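Local coordinates for nitronate monooxygenase family protein (Pseudomonas aeruginosa, PDB 4QIT) that oxidises nitroalkanes and alkyl nitronates with molecular oxygen, using flavin mononucleotide as cofactor, the toxin propionate 3-nitronate being its best nitronate substrate, at the interface of chains A and B. Sequence-based numbering; all coordinates share one arbitrary frame. Chains: chain A/B, Nitronate monooxygenase family protein.

Contact 1: the interface of chains A and B. Residues chain A 184, 200-204, 206; chain B 184-185, 334-335.
The loop A:Ala200 to A:Gly203, the loop of A:Ile184 and the start of helix 204-212 meet two loops of chain B, one holding B:Ile184 and B:Glu185, the other B:Gln334. This TIM-barrel protein of the nitronate monooxygenase family pairs loops and a helix start in a two-fold interface that may represent a dimer. The amide of B:Gln334 spans the CA of A:Ile202, the side chains crossing obliquely, and a chain extended beyond CG (chi2 -178°) carries it to the loop. B:Gln334 NE2 donates to A:Ala201 O at 3.0 Å in a nearly straight bond, with that oxygen in the plane of the glutamine amide. The donor stands above the A:Ala201 carbonyl plane. B:Gln334 OE1 accepts from A:Gly203 N at 3.0 Å, and this pair of opposite bonds fixes which way round the amide sits. Water 1 joins B:Gln334 NE2 (3.0 Å) to A:Ala200 O. B:Glu185, bent at chi2 (92°), brings OE2 to the N-terminal end of helix 204-212, where its bond to A:Ala206 N is weak; the helix end may favour the carboxylate's negative charge. B:Glu185 CG packs 3.6 Å from A:Ala206 CB. On the two-fold, A:Ile184 CG2 meets B:Ile184 CG2 at 3.8 Å, the side chains crossing at about a right angle.

Contact 2: the interface of chains A and B. Residues chain A 209, 235-236, 238; chain B 227, 229, 338.
Charge pairing joins A:Arg209, on helix 204-212, to B:Asp227, in the loop just ahead of helix 228-236, within the two-fold interface of these FMN-dependent TIM barrels. The side chains reach tip to tip, and the salt bridge runs from the guanidinium A:Arg209 NE to the carboxylate B:Asp227 OD2 at 2.7 Å. OD2 is met on its syn side and lies close to the guanidinium plane, although the two planes are turned 49° apart. In keeping with that twist, NE carries most of the contact, with NH1 to OD2 and NE to OD1 as weak additions. A bend at chi2 (85°) brings the tip to the aspartate. A neutral backbone acceptor serves the other arginine: B:Arg229 NH1 donates to the carbonyl A:Glu236 O at 2.9 Å, from above the carbonyl plane, at the C-terminal end of helix 228-236 of chain A. The two arginine side chains also touch, crossing at about a right angle. B:Arg229 CD lies over one face of the A:Arg209 guanidinium, toward its rim, 3.4 Å from A:Arg209 CZ. Methylene thus meets cation, and the aspartate may offset the nearby like charges. Farther down the same arginine, A:Arg209 CG rests 3.7 Å from the methyl B:Leu338 CD1.

Contact 3: the interface of chains A and B. Residues chain A 225, 229-230, 233; chain B 205, 233, 236-237.
A:Ala233 and B:Ala233 face each other where helix 228-236 of chain A packs against the same helix of chain B, in the two-fold interface between the TIM barrels. The small side chains let the backbones come close, with A:Ala233 CA 4.0 Å from B:Ala233 CA. Each methyl lies against the opposing carbonyl: A:Ala233 CB is 3.3 Å from B:Ala233 O. Beside this pair, B:Leu237 points its CD2 branch at the chain A helix; B:Leu237 CD2 is 3.6 Å from A:Ala233 CB and also rests against A:Gly230 CA, a glycine, which may allow this close approach. Beside the apolar groups a polar contact crosses, the twin of the arginine-to-carbonyl bond of contact 2: A:Arg229 NH1 donates to B:Glu236 O at 3.0 Å with 161° at the hydrogen. Farther out, what sets up this bond is the A:Arg229 chain, stretched from CG to NE with its aliphatic part running past the acceptor, and the end of the chain B helix at B:Glu236, whose dipole may strengthen the attraction. The glutamate carboxylate stays farther off, B:Glu236 OE1 4.9 Å from A:Arg229 NH1. Toward contact 1, B:Leu205 (helix 204-214 of chain B), with CG anti to the backbone N (chi1 -179°), extends its CD2 methyl to 3.8 Å from A:Ile225 CG1.

Contact 1: the interface of chains A and B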
ATOM      1  N   ILE A 184       2.247  -0.172  -4.136  1.00  8.32           N
ATOM      2  CA  ILE A 184       1.095  -1.066  -4.132  1.00  9.05           C
ATOM      3  C   ILE A 184      -0.143  -0.392  -4.739  1.00  8.74           C
ATOM      4  O   ILE A 184      -1.014  -1.067  -5.285  1.00  7.82           O
ATOM      5  CB  ILE A 184       0.801  -1.625  -2.701  1.00 10.76           C
ATOM      6  CG1 ILE A 184      -0.065  -2.896  -2.757  1.00 11.62           C
ATOM      7  CG2 ILE A 184       0.131  -0.581  -1.842  1.00 11.64           C
ATOM      8  CD1 ILE A 184       0.504  -4.015  -3.581  1.00 12.67           C
ATOM      9  N   ALA A 200       6.146  -8.148  -1.210  1.00 12.65           N
ATOM     10  CA  ALA A 200       6.247  -7.289  -0.025  1.00 11.67           C
ATOM     11  C   ALA A 200       5.141  -6.223  -0.006  1.00 10.89           C
ATOM     12  O   ALA A 200       4.821  -5.678   1.055  1.00 10.83           O
ATOM     13  CB  ALA A 200       7.614  -6.624   0.031  1.00 12.26           C
ATOM     14  N   ALA A 201       4.578  -5.919  -1.179  1.00 10.37           N
ATOM     15  CA  ALA A 201       3.441  -4.997  -1.283  1.00 10.79           C
ATOM     16  C   ALA A 201       3.668  -3.680  -0.519  1.00  8.38           C
ATOM     17  O   ALA A 201       2.889  -3.292   0.361  1.00  9.01           O
ATOM     18  CB  ALA A 201       2.159  -5.696  -0.823  1.00 12.38           C
ATOM     19  N   ILE A 202       4.756  -3.002  -0.875  1.00  8.12           N
ATOM     20  CA  ILE A 202       5.140  -1.747  -0.241  1.00  8.05           C
ATOM     21  C   ILE A 202       4.399  -0.572  -0.881  1.00  7.50           C
ATOM     22  O   ILE A 202       4.318  -0.472  -2.117  1.00  8.30           O
ATOM     23  CB  ILE A 202       6.657  -1.522  -0.373  1.00  7.57           C
ATOM     24  CG1 ILE A 202       7.423  -2.728   0.185  1.00  8.36           C
ATOM     25  CG2 ILE A 202       7.074  -0.243   0.325  1.00 10.18           C
ATOM     26  CD1 ILE A 202       8.921  -2.652  -0.044  1.00 11.47           C
ATOM     27  N   GLY A 203       3.835   0.298  -0.052  1.00  8.84           N
ATOM     28  CA  GLY A 203       3.109   1.451  -0.557  1.00  7.58           C
ATOM     29  C   GLY A 203       4.046   2.486  -1.144  1.00  7.97           C
ATOM     30  O   GLY A 203       5.227   2.557  -0.771  1.00  8.79           O
ATOM     31  N   THR A 204       3.509   3.310  -2.032  1.00  8.83           N
ATOM     32  CA  THR A 204       4.296   4.327  -2.723  1.00  8.85           C
ATOM     33  C   THR A 204       5.067   5.255  -1.768  1.00  9.51           C
ATOM     34  O   THR A 204       6.248   5.542  -1.994  1.00  9.34           O
ATOM     35  CB  THR A 204       3.397   5.158  -3.661  1.00  9.80           C
ATOM     36  OG1 THR A 204       2.824   4.306  -4.652  1.00 10.64           O
ATOM     37  CG2 THR A 204       4.190   6.251  -4.356  1.00 11.69           C
ATOM     38  N   ALA A 206       6.186   4.797   1.270  1.00  8.21           N
ATOM     39  CA  ALA A 206       7.367   4.147   1.841  1.00  9.20           C
ATOM     40  C   ALA A 206       8.391   3.816   0.761  1.00  9.19           C
ATOM     41  O   ALA A 206       9.592   4.085   0.929  1.00  9.90           O
ATOM     42  CB  ALA A 206       6.988   2.879   2.610  1.00  8.99           C
TER
ATOM     43  N   ILE B 184      -1.550   1.352   4.208  1.00  7.95           N
ATOM     44  CA  ILE B 184      -1.047  -0.018   4.294  1.00  8.74           C
ATOM     45  C   ILE B 184       0.376  -0.068   4.873  1.00  7.95           C
ATOM     46  O   ILE B 184       0.755  -1.062   5.487  1.00  8.83           O
ATOM     47  CB  ILE B 184      -1.126  -0.738   2.911  1.00  9.46           C
ATOM     48  CG1 ILE B 184      -1.045  -2.262   3.080  1.00 10.40           C
ATOM     49  CG2 ILE B 184      -0.029  -0.252   1.980  1.00 12.60           C
ATOM     50  CD1 ILE B 184      -2.089  -2.879   4.000  1.00 11.94           C
ATOM     51  N   GLU B 185       1.126   1.024   4.727  1.00  8.31           N
ATOM     52  CA  GLU B 185       2.468   1.136   5.299  1.00  8.68           C
ATOM     53  C   GLU B 185       2.502   0.978   6.817  1.00  7.75           C
ATOM     54  O   GLU B 185       3.534   0.612   7.379  1.00 10.38           O
ATOM     55  CB  GLU B 185       3.079   2.503   4.964  1.00  8.28           C
ATOM     56  CG  GLU B 185       3.550   2.649   3.528  1.00  9.29           C
ATOM     57  CD  GLU B 185       2.513   3.214   2.589  1.00 11.93           C
ATOM     58  OE1 GLU B 185       1.289   2.982   2.794  1.00 11.43           O
ATOM     59  OE2 GLU B 185       2.942   3.893   1.624  1.00 12.42           O
ATOM     60  N   GLN B 334       6.277   0.157   7.160  1.00  9.97           N
ATOM     61  CA  GLN B 334       7.121  -0.108   5.998  1.00  8.89           C
ATOM     62  C   GLN B 334       8.283   0.875   5.840  1.00  9.87           C
ATOM     63  O   GLN B 334       9.112   0.704   4.951  1.00 11.66           O
ATOM     64  CB  GLN B 334       6.277  -0.184   4.716  1.00  7.81           C
ATOM     65  CG  GLN B 334       5.354  -1.416   4.671  1.00  9.06           C
ATOM     66  CD  GLN B 334       4.557  -1.521   3.382  1.00  8.59           C
ATOM     67  OE1 GLN B 334       4.175  -0.510   2.792  1.00  8.85           O
ATOM     68  NE2 GLN B 334       4.305  -2.744   2.938  1.00  8.15           N
ATOM     69  N   GLY B 335       8.351   1.883   6.709  1.00  8.58           N
ATOM     70  CA  GLY B 335       9.510   2.754   6.751  1.00  9.90           C
ATOM     71  C   GLY B 335      10.527   2.330   7.799  1.00 10.73           C
ATOM     72  O   GLY B 335      11.428   3.110   8.135  1.00 11.13           O
TER
HETATM   73  O   HOH W   1       6.121  -5.149   3.379  1.00 11.38           O

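Contact 2: the interface of chains A and B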
ATOM      1  N   ARG A 209      10.444   6.862  -0.686  1.00  9.28           N
ATOM      2  CA  ARG A 209      11.371   7.375   0.313  1.00  8.53           C
ATOM      3  C   ARG A 209      12.556   6.435   0.509  1.00 11.00           C
ATOM      4  O   ARG A 209      13.701   6.879   0.606  1.00 11.70           O
ATOM      5  CB  ARG A 209      10.662   7.609   1.642  1.00 10.15           C
ATOM      6  CG  ARG A 209      11.560   8.299   2.651  1.00 10.08           C
ATOM      7  CD  ARG A 209      11.548   9.824   2.483  1.00 12.10           C
ATOM      8  NE  ARG A 209      12.680  10.419   3.185  1.00 19.43           N
ATOM      9  CZ  ARG A 209      13.813  10.786   2.598  1.00 21.65           C
ATOM     10  NH1 ARG A 209      14.789  11.306   3.332  1.00 23.56           N
ATOM     11  NH2 ARG A 209      13.971  10.652   1.279  1.00 18.56           N
ATOM     12  N   LEU A 235       7.788  14.345  -4.940  1.00 10.42           N
ATOM     13  CA  LEU A 235       9.030  15.100  -4.942  1.00 11.89           C
ATOM     14  C   LEU A 235       9.549  15.359  -3.523  1.00 11.50           C
ATOM     15  O   LEU A 235      10.756  15.314  -3.287  1.00 12.27           O
ATOM     16  CB  LEU A 235       8.848  16.419  -5.704  1.00 11.12           C
ATOM     17  CG  LEU A 235       8.390  16.252  -7.157  1.00 13.89           C
ATOM     18  CD1 LEU A 235       8.292  17.604  -7.844  1.00 13.55           C
ATOM     19  CD2 LEU A 235       9.316  15.330  -7.933  1.00 14.38           C
ATOM     20  N   GLU A 236       8.662  15.640  -2.572  1.00  9.30           N
ATOM     21  CA  GLU A 236       9.092  15.783  -1.188  1.00 11.55           C
ATOM     22  C   GLU A 236       9.754  14.508  -0.675  1.00 11.42           C
ATOM     23  O   GLU A 236      10.691  14.561   0.132  1.00 12.36           O
ATOM     24  CB  GLU A 236       7.920  16.179  -0.280  1.00 11.73           C
ATOM     25  CG  GLU A 236       7.464  17.633  -0.458  1.00 12.88           C
ATOM     26  CD  GLU A 236       8.487  18.648   0.025  1.00 19.27           C
ATOM     27  OE1 GLU A 236       9.459  18.252   0.697  1.00 18.04           O
ATOM     28  OE2 GLU A 236       8.305  19.854  -0.257  1.00 22.89           O
ATOM     29  N   GLY A 238      11.586  12.567  -2.317  1.00 12.47           N
ATOM     30  CA  GLY A 238      12.872  12.427  -2.966  1.00 14.35           C
ATOM     31  C   GLY A 238      12.825  11.946  -4.404  1.00 12.24           C
ATOM     32  O   GLY A 238      13.868  11.706  -4.993  1.00 12.03           O
TER
ATOM     33  N   ASP B 227      10.337  10.787   8.682  1.00 11.18           N
ATOM     34  CA  ASP B 227      11.182  11.976   8.696  1.00 10.99           C
ATOM     35  C   ASP B 227      10.402  13.184   8.195  1.00 11.96           C
ATOM     36  O   ASP B 227       9.232  13.070   7.794  1.00 12.41           O
ATOM     37  CB  ASP B 227      12.464  11.753   7.870  1.00 12.53           C
ATOM     38  CG  ASP B 227      12.189  11.230   6.459  1.00 14.24           C
ATOM     39  OD1 ASP B 227      11.110  11.520   5.898  1.00 12.87           O
ATOM     40  OD2 ASP B 227      13.072  10.543   5.893  1.00 19.85           O
ATOM     41  N   ARG B 229      10.705  14.899   5.499  1.00 11.12           N
ATOM     42  CA  ARG B 229      10.315  14.756   4.100  1.00 11.24           C
ATOM     43  C   ARG B 229       8.963  14.043   3.987  1.00 11.62           C
ATOM     44  O   ARG B 229       8.105  14.449   3.213  1.00 10.80           O
ATOM     45  CB  ARG B 229      11.390  14.020   3.292  1.00 14.06           C
ATOM     46  CG  ARG B 229      12.532  14.907   2.790  1.00 17.53           C
ATOM     47  CD  ARG B 229      13.498  14.089   1.943  1.00 23.00           C
ATOM     48  NE  ARG B 229      14.577  14.882   1.353  1.00 25.55           N
ATOM     49  CZ  ARG B 229      14.518  15.473   0.160  1.00 28.28           C
ATOM     50  NH1 ARG B 229      13.422  15.388  -0.590  1.00 23.85           N
ATOM     51  NH2 ARG B 229      15.557  16.164  -0.282  1.00 35.17           N
ATOM     52  N   LEU B 338      14.283   3.146   8.137  1.00 12.31           N
ATOM     53  CA  LEU B 338      14.654   4.539   8.379  1.00 12.72           C
ATOM     54  C   LEU B 338      14.517   4.948   9.849  1.00 10.82           C
ATOM     55  O   LEU B 338      14.603   6.137  10.183  1.00 13.24           O
ATOM     56  CB  LEU B 338      13.806   5.464   7.502  1.00 12.90           C
ATOM     57  CG  LEU B 338      13.802   5.175   6.001  1.00 14.15           C
ATOM     58  CD1 LEU B 338      12.817   6.103   5.303  1.00 16.24           C
ATOM     59  CD2 LEU B 338      15.198   5.321   5.403  1.00 16.99           C
TER

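Contact 3: the interface of chains A and B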
ATOM      1  N   ILE A 225      -0.778   8.372  -7.960  1.00  8.82           N
ATOM      2  CA  ILE A 225      -0.599   9.805  -8.188  1.00  8.51           C
ATOM      3  C   ILE A 225      -1.566  10.289  -9.280  1.00  8.63           C
ATOM      4  O   ILE A 225      -1.540   9.788 -10.401  1.00  9.41           O
ATOM      5  CB  ILE A 225       0.862  10.087  -8.552  1.00  9.60           C
ATOM      6  CG1 ILE A 225       1.752   9.702  -7.361  1.00  9.51           C
ATOM      7  CG2 ILE A 225       1.049  11.564  -8.923  1.00  9.43           C
ATOM      8  CD1 ILE A 225       3.238   9.622  -7.691  1.00 10.92           C
ATOM      9  N   ARG A 229      -0.807  17.805  -6.404  1.00 10.53           N
ATOM     10  CA  ARG A 229      -0.512  17.559  -4.988  1.00 10.43           C
ATOM     11  C   ARG A 229       0.218  16.226  -4.807  1.00  9.88           C
ATOM     12  O   ARG A 229       1.197  16.151  -4.060  1.00 10.31           O
ATOM     13  CB  ARG A 229      -1.790  17.584  -4.137  1.00 12.06           C
ATOM     14  CG  ARG A 229      -2.271  18.985  -3.767  1.00 13.36           C
ATOM     15  CD  ARG A 229      -3.416  18.866  -2.785  1.00 13.61           C
ATOM     16  NE  ARG A 229      -3.948  20.154  -2.352  1.00 16.99           N
ATOM     17  CZ  ARG A 229      -3.540  20.805  -1.265  1.00 17.90           C
ATOM     18  NH1 ARG A 229      -2.583  20.297  -0.502  1.00 16.80           N
ATOM     19  NH2 ARG A 229      -4.087  21.970  -0.940  1.00 23.82           N
ATOM     20  N   GLY A 230      -0.241  15.184  -5.503  1.00  9.66           N
ATOM     21  CA  GLY A 230       0.451  13.896  -5.500  1.00  9.68           C
ATOM     22  C   GLY A 230       1.867  13.986  -6.056  1.00 10.28           C
ATOM     23  O   GLY A 230       2.801  13.368  -5.530  1.00  8.91           O
ATOM     24  N   ALA A 233       4.017  15.706  -3.485  1.00  9.67           N
ATOM     25  CA  ALA A 233       4.322  14.789  -2.385  1.00  9.47           C
ATOM     26  C   ALA A 233       5.441  13.824  -2.777  1.00 10.01           C
ATOM     27  O   ALA A 233       6.361  13.581  -1.993  1.00 10.31           O
ATOM     28  CB  ALA A 233       3.071  14.020  -1.952  1.00  9.24           C
TER
ATOM     29  N   LEU B 205      -0.289   7.133   0.407  1.00  6.89           N
ATOM     30  CA  LEU B 205      -0.318   8.207  -0.589  1.00  7.58           C
ATOM     31  C   LEU B 205      -1.697   8.330  -1.235  1.00  8.33           C
ATOM     32  O   LEU B 205      -2.204   9.441  -1.397  1.00  9.26           O
ATOM     33  CB  LEU B 205       0.781   8.029  -1.645  1.00  9.17           C
ATOM     34  CG  LEU B 205       0.828   9.139  -2.702  1.00  9.66           C
ATOM     35  CD1 LEU B 205       2.244   9.667  -2.890  1.00 12.16           C
ATOM     36  CD2 LEU B 205       0.224   8.661  -4.038  1.00 12.68           C
ATOM     37  N   ALA B 233       5.474  15.538   2.667  1.00 10.12           N
ATOM     38  CA  ALA B 233       4.745  14.842   1.612  1.00  8.99           C
ATOM     39  C   ALA B 233       3.278  14.692   2.003  1.00  9.27           C
ATOM     40  O   ALA B 233       2.371  14.935   1.187  1.00  9.71           O
ATOM     41  CB  ALA B 233       5.371  13.474   1.358  1.00  9.29           C
ATOM     42  N   GLU B 236       1.482  17.925   1.673  1.00 10.18           N
ATOM     43  CA  GLU B 236       1.219  18.219   0.263  1.00 11.26           C
ATOM     44  C   GLU B 236      -0.010  17.466  -0.222  1.00 10.19           C
ATOM     45  O   GLU B 236      -0.785  17.990  -1.026  1.00 11.36           O
ATOM     46  CB  GLU B 236       2.433  17.912  -0.628  1.00 11.62           C
ATOM     47  CG  GLU B 236       3.567  18.928  -0.509  1.00 13.72           C
ATOM     48  CD  GLU B 236       3.239  20.285  -1.119  1.00 22.05           C
ATOM     49  OE1 GLU B 236       2.179  20.426  -1.774  1.00 19.90           O
ATOM     50  OE2 GLU B 236       4.058  21.218  -0.947  1.00 21.88           O
ATOM     51  N   LEU B 237      -0.211  16.248   0.286  1.00 10.23           N
ATOM     52  CA  LEU B 237      -1.387  15.452  -0.071  1.00 10.36           C
ATOM     53  C   LEU B 237      -2.672  16.006   0.531  1.00 10.65           C
ATOM     54  O   LEU B 237      -3.771  15.576   0.161  1.00 11.65           O
ATOM     55  CB  LEU B 237      -1.206  14.004   0.378  1.00  8.57           C
ATOM     56  CG  LEU B 237      -0.078  13.243  -0.317  1.00 11.30           C
ATOM     57  CD1 LEU B 237       0.129  11.920   0.409  1.00 11.27           C
ATOM     58  CD2 LEU B 237      -0.345  13.011  -1.800  1.00 10.87           C
TER

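Centres of C-alpha atoms lie about 14 Å apart for contacts 1 and 2, 15 Å for contacts 1 and 3, and 11 Å for contacts 2 and 3, so the three form neighbouring parts of one two-fold interface. Helix 204-212 of chain A ties contact 1 to contact 2, while helix 228-236 serves both chains in contacts 2 and 3. The arginine-to-carbonyl cap of contact 3 is the symmetry twin of that in contact 2. Loop-borne polar recognition at one end thus continues into helix packing at the other, consistent with a dimer, though the crystal alone does not establish it.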